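Local coordinates for alpha-11 giardin (Giardia intestinalis, PDB 2II2), which binds calcium as an annexin and probably binds phospholipids in a calcium-dependent way, with a likely part in parasite attachment and in the cytoskeleton of the ventral disk, at residues Leu124-Val129 and Cys142-Arg147; Leu167-Pro173 and Ala208-Tyr213; Ala219-Ile224 and Tyr238-Ser242; Met280-Leu285 and Cys302-Leu308. All blocks are in the same frame, centred on the assembly; numbering follows the deposited sequence.

Contact 1: residues Leu124-Val129 and Cys142-Arg147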
# COMPACT_ATOMS: atom_id res chain seq x y z
N LEU A 124 -15.50 6.27 -8.48
CA LEU A 124 -14.91 5.90 -7.21
C LEU A 124 -15.48 6.69 -6.04
O LEU A 124 -15.89 6.11 -5.02
CB LEU A 124 -13.39 6.10 -7.30
CG LEU A 124 -12.65 5.67 -6.02
CD1 LEU A 124 -12.83 4.21 -5.74
CD2 LEU A 124 -11.15 5.97 -6.14
N LEU A 125 -15.53 8.01 -6.18
CA LEU A 125 -16.06 8.85 -5.10
C LEU A 125 -17.51 8.50 -4.78
O LEU A 125 -17.89 8.48 -3.62
CB LEU A 125 -15.93 10.34 -5.43
CG LEU A 125 -16.43 11.32 -4.36
CD1 LEU A 125 -15.77 11.12 -3.01
CD2 LEU A 125 -16.24 12.76 -4.86
N GLN A 126 -18.31 8.20 -5.80
CA GLN A 126 -19.72 7.85 -5.55
C GLN A 126 -19.86 6.52 -4.80
O GLN A 126 -20.69 6.37 -3.89
CB GLN A 126 -20.50 7.85 -6.86
CG GLN A 126 -22.01 7.88 -6.69
CD GLN A 126 -22.52 9.07 -5.89
OE1 GLN A 126 -21.91 10.14 -5.85
NE2 GLN A 126 -23.66 8.89 -5.25
N ASP A 127 -18.99 5.57 -5.15
CA ASP A 127 -18.97 4.33 -4.39
C ASP A 127 -18.53 4.56 -2.95
O ASP A 127 -19.05 3.92 -2.04
CB ASP A 127 -18.09 3.28 -5.08
CG ASP A 127 -18.80 2.57 -6.25
OD1 ASP A 127 -20.00 2.82 -6.48
OD2 ASP A 127 -18.12 1.80 -6.97
N PHE A 128 -17.57 5.46 -2.72
CA PHE A 128 -17.23 5.86 -1.35
C PHE A 128 -18.42 6.49 -0.63
O PHE A 128 -18.71 6.13 0.52
CB PHE A 128 -16.04 6.82 -1.32
CG PHE A 128 -14.69 6.15 -1.54
CD1 PHE A 128 -14.55 4.83 -1.97
CD2 PHE A 128 -13.53 6.91 -1.35
CE1 PHE A 128 -13.29 4.28 -2.16
CE2 PHE A 128 -12.28 6.37 -1.54
CZ PHE A 128 -12.15 5.07 -1.95
N VAL A 129 -19.14 7.40 -1.30
CA VAL A 129 -20.32 8.02 -0.72
C VAL A 129 -21.36 6.96 -0.34
O VAL A 129 -21.91 7.01 0.75
CB VAL A 129 -20.93 9.09 -1.66
CG1 VAL A 129 -22.34 9.52 -1.18
CG2 VAL A 129 -19.99 10.30 -1.81
N CYS A 142 -10.51 8.06 3.61
CA CYS A 142 -10.89 7.56 2.28
C CYS A 142 -11.46 8.68 1.42
O CYS A 142 -11.03 8.91 0.27
CB CYS A 142 -11.89 6.42 2.36
SG CYS A 142 -11.22 4.92 3.12
N HIS A 143 -12.45 9.38 1.97
CA HIS A 143 -13.15 10.41 1.20
C HIS A 143 -12.25 11.61 0.91
O HIS A 143 -12.19 12.12 -0.22
CB HIS A 143 -14.37 10.91 1.97
CG HIS A 143 -15.52 9.95 1.98
ND1 HIS A 143 -16.69 10.20 1.29
CD2 HIS A 143 -15.70 8.77 2.62
CE1 HIS A 143 -17.54 9.21 1.53
NE2 HIS A 143 -16.97 8.33 2.33
N LEU A 144 -11.58 12.12 1.94
CA LEU A 144 -10.81 13.35 1.75
C LEU A 144 -9.57 13.12 0.88
O LEU A 144 -9.17 14.01 0.13
CB LEU A 144 -10.45 14.05 3.07
CG LEU A 144 -11.65 14.51 3.90
CD1 LEU A 144 -11.18 15.25 5.15
CD2 LEU A 144 -12.65 15.35 3.10
N ALA A 145 -8.99 11.92 0.94
CA ALA A 145 -7.85 11.61 0.08
C ALA A 145 -8.17 11.83 -1.39
O ALA A 145 -7.33 12.30 -2.16
CB ALA A 145 -7.39 10.16 0.29
N ILE A 146 -9.38 11.47 -1.80
CA ILE A 146 -9.73 11.60 -3.20
C ILE A 146 -10.38 12.95 -3.55
O ILE A 146 -10.39 13.34 -4.71
CB ILE A 146 -10.47 10.35 -3.75
CG1 ILE A 146 -11.85 10.19 -3.12
CG2 ILE A 146 -9.57 9.06 -3.62
CD1 ILE A 146 -12.73 9.14 -3.86
N ARG A 147 -10.90 13.68 -2.56
CA ARG A 147 -11.58 14.96 -2.79
C ARG A 147 -10.67 16.17 -2.69
O ARG A 147 -10.89 17.14 -3.40
CB ARG A 147 -12.72 15.12 -1.80
CG ARG A 147 -13.97 14.32 -2.12
CD ARG A 147 -14.95 14.29 -0.96
NE ARG A 147 -15.05 15.56 -0.22
CZ ARG A 147 -15.52 15.67 1.02
NH1 ARG A 147 -15.93 14.59 1.70
NH2 ARG A 147 -15.56 16.86 1.61
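Ile-146 CD1 fits between Leu-125 and Phe-128, lying 3.5 Å from Phe-128 CD2 and 3.7 Å from Leu-125 CD1; Leu-124 CG lies beyond the methyl. The methyl gets there because CG1 of Ile-146 stands between the backbone N and the carbonyl carbon (chi1 67°), which extends the branch toward the facing helix. At its edge, near the ring plane, Phe-128 meets the backbone of the other segment, CE2 lying 3.4 Å from Cys-142 O, a buried carbonyl that has no hydrogen-bonding partner. Cys-142 SG stands above a face of the same ring, but at a distance, 5.4 Å from its centroid. The imidazole of His-143 offers one face to Phe-128 CB, a CH-pi contact, and its NE2 is hydrogen-bonded to Ile-132 O in the interhelical loop, which helps to fix the rotation of the ring. Toward the surface, Leu-125 CD1 lies 3.8 Å from Arg-147 CG, the leucine set crosswise to the arginine chain. The two segments run nearly antiparallel (159°) with axes 10.2 Å apart, as in the helical repeats of annexins. Helix 94-102 adds Ile-97 beside both Phe-128 and Cys-142, while helices 76-89 and 106-120 pack on Leu-124.

Contact 2: residues Leu167-Pro173 and Ala208-Tyr213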
# COMPACT_ATOMS: atom_id res chain seq x y z
N LEU A 167 -4.80 15.18 19.21
CA LEU A 167 -4.19 13.87 19.44
C LEU A 167 -3.87 13.58 20.89
O LEU A 167 -3.89 12.42 21.29
CB LEU A 167 -2.92 13.66 18.59
CG LEU A 167 -3.13 13.70 17.08
CD1 LEU A 167 -1.80 13.66 16.36
CD2 LEU A 167 -4.01 12.56 16.60
N ILE A 168 -3.56 14.62 21.66
CA ILE A 168 -3.10 14.40 23.02
C ILE A 168 -4.06 14.94 24.07
O ILE A 168 -4.39 14.22 25.01
CB ILE A 168 -1.68 14.98 23.25
CG1 ILE A 168 -0.69 14.37 22.25
CG2 ILE A 168 -1.24 14.69 24.69
CD1 ILE A 168 0.71 14.88 22.35
N ASP A 169 -4.53 16.18 23.90
CA ASP A 169 -5.19 16.89 24.99
C ASP A 169 -6.69 16.69 25.11
O ASP A 169 -7.22 16.62 26.23
CB ASP A 169 -4.84 18.38 24.91
CG ASP A 169 -3.33 18.63 24.98
OD1 ASP A 169 -2.59 17.85 25.62
OD2 ASP A 169 -2.91 19.61 24.37
N ALA A 170 -7.39 16.65 23.97
CA ALA A 170 -8.87 16.65 23.96
C ALA A 170 -9.42 15.35 24.52
O ALA A 170 -8.76 14.34 24.41
CB ALA A 170 -9.36 16.83 22.54
N ASP A 171 -10.63 15.38 25.10
CA ASP A 171 -11.31 14.14 25.48
C ASP A 171 -11.46 13.23 24.26
O ASP A 171 -11.24 12.03 24.34
CB ASP A 171 -12.70 14.42 26.07
CG ASP A 171 -12.64 15.08 27.42
OD1 ASP A 171 -11.58 15.00 28.08
OD2 ASP A 171 -13.67 15.66 27.84
N GLU A 172 -11.88 13.82 23.14
CA GLU A 172 -12.01 13.07 21.88
C GLU A 172 -11.50 13.92 20.73
O GLU A 172 -11.79 15.11 20.67
CB GLU A 172 -13.49 12.73 21.63
CG GLU A 172 -14.12 11.79 22.64
CD GLU A 172 -13.48 10.41 22.64
OE1 GLU A 172 -13.07 9.94 21.56
OE2 GLU A 172 -13.39 9.81 23.74
N PRO A 173 -10.76 13.30 19.81
CA PRO A 173 -10.28 14.07 18.66
C PRO A 173 -11.41 14.48 17.73
O PRO A 173 -12.40 13.77 17.61
CB PRO A 173 -9.36 13.09 17.92
CG PRO A 173 -9.09 12.02 18.84
CD PRO A 173 -10.30 11.91 19.74
N ALA A 208 1.90 9.74 19.03
CA ALA A 208 0.67 10.39 19.47
C ALA A 208 -0.56 9.76 18.81
O ALA A 208 -1.56 9.52 19.48
CB ALA A 208 0.75 11.87 19.24
N ILE A 209 -0.48 9.50 17.51
CA ILE A 209 -1.59 8.81 16.84
C ILE A 209 -1.84 7.42 17.42
O ILE A 209 -2.98 7.05 17.67
CB ILE A 209 -1.31 8.71 15.33
CG1 ILE A 209 -1.33 10.09 14.66
CG2 ILE A 209 -2.30 7.81 14.63
CD1 ILE A 209 -0.76 10.10 13.24
N GLU A 210 -0.78 6.64 17.57
CA GLU A 210 -0.94 5.25 17.97
C GLU A 210 -1.43 5.14 19.41
O GLU A 210 -2.14 4.19 19.74
CB GLU A 210 0.34 4.48 17.68
CG GLU A 210 0.55 4.25 16.19
CD GLU A 210 1.82 3.53 15.83
OE1 GLU A 210 2.76 3.50 16.64
OE2 GLU A 210 1.90 2.97 14.70
N THR A 211 -1.09 6.13 20.23
CA THR A 211 -1.62 6.15 21.60
C THR A 211 -3.10 6.51 21.62
O THR A 211 -3.89 5.91 22.38
CB THR A 211 -0.82 7.13 22.49
OG1 THR A 211 0.50 6.59 22.65
CG2 THR A 211 -1.48 7.36 23.87
N ARG A 212 -3.49 7.47 20.78
CA ARG A 212 -4.86 7.97 20.79
C ARG A 212 -5.85 7.00 20.16
O ARG A 212 -6.96 6.84 20.64
CB ARG A 212 -4.95 9.29 20.02
CG ARG A 212 -6.38 9.74 19.78
CD ARG A 212 -7.13 10.05 21.05
NE ARG A 212 -6.77 11.39 21.47
CZ ARG A 212 -7.40 12.09 22.41
NH1 ARG A 212 -8.44 11.57 23.06
NH2 ARG A 212 -6.97 13.33 22.67
N TYR A 213 -5.48 6.42 19.03
CA TYR A 213 -6.43 5.63 18.24
C TYR A 213 -6.26 4.16 18.52
O TYR A 213 -5.33 3.52 18.03
CB TYR A 213 -6.27 5.90 16.74
CG TYR A 213 -6.83 7.24 16.37
CD1 TYR A 213 -6.05 8.38 16.42
CD2 TYR A 213 -8.16 7.37 15.97
CE1 TYR A 213 -6.59 9.61 16.10
CE2 TYR A 213 -8.70 8.58 15.65
CZ TYR A 213 -7.91 9.71 15.71
OH TYR A 213 -8.41 10.96 15.36
O HOH W 1 -1.79 10.59 22.03
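Arg-212 reaches the end of helix 156-169 and the turn after it, and donates to backbone carbonyls of both. Its side chain leaves with CG anti to the backbone N (chi1 169°), then bends at both chi2 and chi3, which turns the guanidinium into the curve of residues 167-173. NE donates to Leu-167 O at 3.1 Å, approaching from above the carbonyl plane. The shorter bond is from NH2 to Ala-170 O, 2.7 Å, with the oxygen close to the guanidinium plane; NH1 adds weak bonds to Ala-170 O and Asp-171 O. One guanidinium thus gathers three carbonyls, Leu-167 O from the last turn of the helix, which widens into a pi-type turn, and Ala-170 O and Asp-171 O from the chain just beyond it. In this all-helical annexin fold the arginine, from the last turn of helix 205-212, ties that helix to the end of helix 156-169. The ring of Pro-173 lies over one guanidinium face, its CG 3.6 Å from Arg-212 CD, proline ring and arginine chain lying alongside and pointing opposite ways. Pro-173 CB also lies 3.5 Å from Tyr-213 OH, a hydroxyl hydrogen-bonded to His-175. Leu-167 CD2 approaches the edge of the Tyr-213 ring, 4.0 Å from CE1, while CD1 of the same leucine meets Ile-209 CG1. A water donates to both Leu-167 O and Ala-208 O, bridging the helices where Leu-167 CB and Ala-208 CB touch.

Contact 3: residues Ala219-Ile224 and Tyr238-Ser242. With SO4 (sulfate ion), chain C.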
# COMPACT_ATOMS: atom_id res chain seq x y z
N ALA A 219 -5.52 4.11 13.42
CA ALA A 219 -4.16 4.56 13.75
C ALA A 219 -3.23 4.39 12.55
O ALA A 219 -2.46 5.28 12.21
CB ALA A 219 -3.61 3.79 14.96
N ARG A 220 -3.32 3.22 11.93
CA ARG A 220 -2.46 2.92 10.80
C ARG A 220 -2.70 3.89 9.65
O ARG A 220 -1.76 4.40 9.02
CB ARG A 220 -2.70 1.49 10.34
CG ARG A 220 -1.94 1.04 9.10
CD ARG A 220 -2.48 -0.29 8.68
NE ARG A 220 -1.84 -0.91 7.52
CZ ARG A 220 -2.11 -0.59 6.26
NH1 ARG A 220 -3.03 0.35 5.96
NH2 ARG A 220 -1.49 -1.20 5.26
N GLY A 221 -3.97 4.15 9.35
CA GLY A 221 -4.27 5.03 8.21
C GLY A 221 -3.78 6.46 8.43
O GLY A 221 -3.23 7.11 7.52
N LEU A 222 -3.99 6.97 9.64
CA LEU A 222 -3.50 8.31 9.95
C LEU A 222 -1.99 8.36 9.88
O LEU A 222 -1.42 9.32 9.39
CB LEU A 222 -3.97 8.75 11.35
CG LEU A 222 -5.43 9.16 11.43
CD1 LEU A 222 -5.84 9.22 12.87
CD2 LEU A 222 -5.66 10.54 10.73
N CYS A 223 -1.31 7.32 10.37
CA CYS A 223 0.15 7.31 10.28
C CYS A 223 0.63 7.25 8.83
O CYS A 223 1.66 7.82 8.50
CB CYS A 223 0.74 6.15 11.06
SG CYS A 223 0.70 6.35 12.85
N ILE A 224 -0.08 6.53 7.97
CA ILE A 224 0.30 6.46 6.57
C ILE A 224 0.19 7.86 5.93
O ILE A 224 1.09 8.32 5.18
CB ILE A 224 -0.52 5.41 5.80
CG1 ILE A 224 -0.06 4.01 6.21
CG2 ILE A 224 -0.40 5.60 4.30
CD1 ILE A 224 -0.96 2.89 5.73
N TYR A 238 6.38 2.52 6.66
CA TYR A 238 5.52 2.38 7.85
C TYR A 238 4.49 1.27 7.63
O TYR A 238 4.28 0.44 8.51
CB TYR A 238 4.84 3.72 8.16
CG TYR A 238 3.83 3.53 9.26
CD1 TYR A 238 4.20 3.57 10.60
CD2 TYR A 238 2.50 3.27 8.96
CE1 TYR A 238 3.27 3.33 11.59
CE2 TYR A 238 1.56 3.02 9.93
CZ TYR A 238 1.93 3.05 11.24
OH TYR A 238 0.97 2.79 12.20
N ALA A 239 3.85 1.26 6.47
CA ALA A 239 2.83 0.27 6.18
C ALA A 239 3.45 -1.13 6.22
O ALA A 239 2.85 -2.08 6.75
CB ALA A 239 2.19 0.54 4.85
N PHE A 240 4.65 -1.27 5.69
CA PHE A 240 5.34 -2.55 5.69
C PHE A 240 5.66 -3.00 7.11
O PHE A 240 5.46 -4.16 7.48
CB PHE A 240 6.60 -2.51 4.77
CG PHE A 240 7.09 -3.88 4.42
CD1 PHE A 240 6.52 -4.58 3.36
CD2 PHE A 240 8.08 -4.49 5.16
CE1 PHE A 240 6.90 -5.86 3.06
CE2 PHE A 240 8.50 -5.77 4.85
CZ PHE A 240 7.91 -6.46 3.78
N HIS A 241 6.14 -2.04 7.92
CA HIS A 241 6.38 -2.27 9.35
C HIS A 241 5.09 -2.77 10.04
O HIS A 241 5.07 -3.75 10.80
CB HIS A 241 6.87 -0.98 10.03
CG HIS A 241 7.17 -1.16 11.50
ND1 HIS A 241 8.12 -2.04 11.96
CD2 HIS A 241 6.64 -0.56 12.59
CE1 HIS A 241 8.17 -1.99 13.28
NE2 HIS A 241 7.28 -1.09 13.69
N SER A 242 3.99 -2.07 9.74
CA SER A 242 2.71 -2.42 10.33
C SER A 242 2.30 -3.85 9.99
O SER A 242 1.63 -4.52 10.80
CB SER A 242 1.66 -1.42 9.88
OG SER A 242 0.44 -1.68 10.53
S SO4 C . 7.45 2.02 16.50
O1 SO4 C . 6.63 1.93 17.70
O2 SO4 C . 8.60 1.14 16.64
O3 SO4 C . 6.66 1.61 15.34
O4 SO4 C . 7.91 3.40 16.31
O HOH W 2 0.19 -2.94 6.85
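Tyr-238 spans the gap to helix 216-230, its ring lying against Cys-223. Its CG is anti to the backbone N (chi1 173°), which directs the side chain from CB toward the opposite helix. Along one edge, CD2 lies 3.8 Å from Ile-224 CG1, the isoleucine running nearly perpendicular to the tyrosine. Further out, CE2 comes 3.7 Å from Arg-220 O. Cys-223 CB sits over a face of the ring, offset toward the rim and 3.3 Å from CZ, in a close CH-pi contact; the sulfur continues obliquely beyond it, 3.6 Å from the hydroxyl oxygen. That oxygen, at the tip, is hydrogen-bonded to Glu-210 of helix 205-212. Beside the tyrosine, the extended Arg-220 passes Ser-242 OG in one of the two conformers of the serine, and a water accepting from Arg-220 NH2 donates to Ala-239 O, so the second helix is bridged through its backbone. The same NH2 makes a salt bridge with Asp-99 of helix 94-102. On the outer side, His-241 NE2, in one conformer, makes a weak hydrogen bond to a sulfate ion, probably from the crystallisation liquor. The antiparallel pair is thus set between helix 205-212, which touches Cys-223, helix 94-102 beside Ile-224, and helix 249-263, which packs on Ala-239.

Contact 4: residues Met280-Leu285 and Cys302-Leu308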
# COMPACT_ATOMS: atom_id res chain seq x y z
N MET A 280 15.38 -3.78 6.62
CA MET A 280 14.23 -4.38 5.93
C MET A 280 14.53 -5.77 5.39
O MET A 280 13.72 -6.66 5.53
CB MET A 280 13.74 -3.45 4.82
CG MET A 280 12.38 -3.82 4.26
SD MET A 280 11.82 -2.54 3.10
CE MET A 280 10.48 -3.42 2.30
N ARG A 281 15.69 -5.94 4.76
CA ARG A 281 16.07 -7.25 4.26
C ARG A 281 16.08 -8.29 5.38
O ARG A 281 15.54 -9.38 5.22
CB ARG A 281 17.43 -7.18 3.57
CG ARG A 281 18.01 -8.54 3.18
CD ARG A 281 19.42 -8.45 2.60
NE ARG A 281 19.46 -7.74 1.32
CZ ARG A 281 20.24 -6.70 1.05
NH1 ARG A 281 21.09 -6.23 1.97
NH2 ARG A 281 20.18 -6.14 -0.14
N ASP A 282 16.70 -7.96 6.50
CA ASP A 282 16.81 -8.91 7.60
C ASP A 282 15.44 -9.24 8.21
O ASP A 282 15.18 -10.37 8.62
CB ASP A 282 17.74 -8.36 8.70
CG ASP A 282 19.17 -8.09 8.20
OD1 ASP A 282 19.56 -8.55 7.10
OD2 ASP A 282 19.90 -7.39 8.94
N ASP A 283 14.56 -8.25 8.28
CA ASP A 283 13.26 -8.47 8.87
C ASP A 283 12.33 -9.27 7.97
O ASP A 283 11.51 -10.07 8.45
CB ASP A 283 12.61 -7.16 9.27
CG ASP A 283 13.23 -6.56 10.53
OD1 ASP A 283 14.20 -7.13 11.09
OD2 ASP A 283 12.71 -5.51 10.95
N ILE A 284 12.45 -9.11 6.66
CA ILE A 284 11.70 -9.97 5.76
C ILE A 284 12.12 -11.43 5.98
O ILE A 284 11.28 -12.33 6.09
CB ILE A 284 11.90 -9.52 4.28
CG1 ILE A 284 11.17 -8.18 4.03
CG2 ILE A 284 11.39 -10.58 3.35
CD1 ILE A 284 11.61 -7.42 2.77
N LEU A 285 13.43 -11.65 6.05
CA LEU A 285 13.98 -12.99 6.29
C LEU A 285 13.50 -13.57 7.60
O LEU A 285 13.11 -14.75 7.67
CB LEU A 285 15.52 -12.94 6.28
CG LEU A 285 16.23 -12.79 4.91
CD1 LEU A 285 17.70 -12.43 5.07
CD2 LEU A 285 16.08 -14.05 4.09
N CYS A 302 9.09 -11.70 -1.97
CA CYS A 302 9.14 -10.37 -1.38
C CYS A 302 10.54 -9.78 -1.52
O CYS A 302 10.70 -8.64 -1.97
CB CYS A 302 8.72 -10.48 0.08
SG CYS A 302 8.62 -8.90 0.95
N LEU A 303 11.58 -10.54 -1.15
CA LEU A 303 12.95 -10.06 -1.32
C LEU A 303 13.27 -9.70 -2.78
O LEU A 303 13.90 -8.68 -3.09
CB LEU A 303 13.93 -11.10 -0.80
CG LEU A 303 13.94 -11.33 0.71
CD1 LEU A 303 14.75 -12.58 0.99
CD2 LEU A 303 14.49 -10.14 1.53
N MET A 304 12.83 -10.58 -3.69
CA MET A 304 13.04 -10.32 -5.11
C MET A 304 12.37 -9.03 -5.53
O MET A 304 13.02 -8.22 -6.22
CB MET A 304 12.58 -11.53 -5.94
CG MET A 304 12.71 -11.38 -7.45
SD MET A 304 11.38 -10.44 -8.24
CE MET A 304 9.95 -11.47 -7.86
N PHE A 305 11.11 -8.83 -5.18
CA PHE A 305 10.43 -7.63 -5.65
C PHE A 305 11.05 -6.35 -5.09
O PHE A 305 11.03 -5.31 -5.76
CB PHE A 305 8.94 -7.68 -5.36
CG PHE A 305 8.12 -8.44 -6.37
CD1 PHE A 305 7.32 -9.53 -5.98
CD2 PHE A 305 8.07 -8.03 -7.70
CE1 PHE A 305 6.55 -10.22 -6.91
CE2 PHE A 305 7.32 -8.72 -8.65
CZ PHE A 305 6.53 -9.82 -8.25
N TRP A 306 11.61 -6.41 -3.89
CA TRP A 306 12.21 -5.24 -3.28
C TRP A 306 13.69 -5.11 -3.60
O TRP A 306 14.32 -4.16 -3.15
CB TRP A 306 12.04 -5.29 -1.75
CG TRP A 306 10.68 -4.94 -1.32
CD1 TRP A 306 9.72 -5.77 -0.79
CD2 TRP A 306 10.09 -3.63 -1.36
NE1 TRP A 306 8.58 -5.06 -0.52
CE2 TRP A 306 8.78 -3.74 -0.89
CE3 TRP A 306 10.56 -2.37 -1.77
CZ2 TRP A 306 7.92 -2.64 -0.79
CZ3 TRP A 306 9.71 -1.28 -1.68
CH2 TRP A 306 8.41 -1.43 -1.21
N LYS A 307 14.23 -6.03 -4.40
CA LYS A 307 15.68 -5.96 -4.77
C LYS A 307 16.56 -6.05 -3.53
O LYS A 307 17.59 -5.37 -3.42
CB LYS A 307 16.02 -4.75 -5.66
CG LYS A 307 15.31 -4.82 -6.98
CD LYS A 307 15.83 -3.76 -7.94
CE LYS A 307 15.19 -3.94 -9.30
NZ LYS A 307 15.60 -2.83 -10.21
N LEU A 308 16.16 -6.92 -2.62
CA LEU A 308 16.89 -7.15 -1.37
C LEU A 308 17.38 -8.60 -1.27
O LEU A 308 17.75 -9.04 -0.16
CB LEU A 308 15.98 -6.83 -0.19
CG LEU A 308 15.49 -5.38 -0.04
CD1 LEU A 308 14.49 -5.30 1.12
CD2 LEU A 308 16.67 -4.42 0.17
O HOH W 3 20.01 -6.47 -2.97
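Packing between antiparallel helices, finished by one arginine-to-carbonyl bond, brings Met-280, Arg-281 and Ile-284 against Cys-302, Leu-303, Trp-306 and Leu-308 near the C terminus of the chain. The segment axes lie 10.7 Å apart at 160°. Met-280 extends straight beyond CG and sets its methyl CE over the face of the indole of Trp-306, 3.6 Å from the centroid of the five-membered ring and only 9° off the normal. The sulfur stands above the six-membered ring at a greater distance, which makes this a Met-aromatic contact as well as a CH-pi one. Thr-260 takes the hydrogen bond of Trp-306 NE1 and so helps to fix the indole under the methyl. Ile-284 works with both its branches: CG2 meets Leu-303 CD2 at 3.6 Å as the two side chains overlap flank to flank, head to tail, while CD1 reaches Cys-302 SG at 3.8 Å and Leu-308 CD1 at 3.9 Å.

Within this annexin domain, helix 298-306 closes with a Schellman motif in which Lys-307 takes positive phi, and the turn redirects the chain so that Leu-308 folds back on helix 280-287. There Arg-281, bent at chi3, donates from NE to Leu-308 O at 2.6 Å (158° at the hydrogen). The oxygen lies in the guanidinium plane, although the nitrogen stands above the carbonyl plane. A water joins Arg-281 NH2, through a weak bond, to Lys-307 O. Toward the interior, Phe-240 of helix 232-244 packs on Met-280, Ile-284 and Cys-302 and meets Trp-306 edge-to-face.

From the N terminus, contact 1 closes first, bringing helices 124-131 and 137-147 together across a short connection. Contact 2 then spans 34 residues, mostly helical, to join the ends of helices 156-169 and 205-212. Contact 3 pairs the next two helices, 216-230 and 232-244, and contact 4 joins helix 280-287 to helix 298-306 and the C-terminal residues after it. All four loops follow in series, with none enclosing or crossing another. Contacts 2 and 3 touch through Glu-210 and Tyr-238 and where Tyr-213 packs on Leu-222; contacts 3 and 4 meet round Phe-240. Contact 1 touches none of the others and lies across the chain's centre from contact 4, about 33 Å between centres.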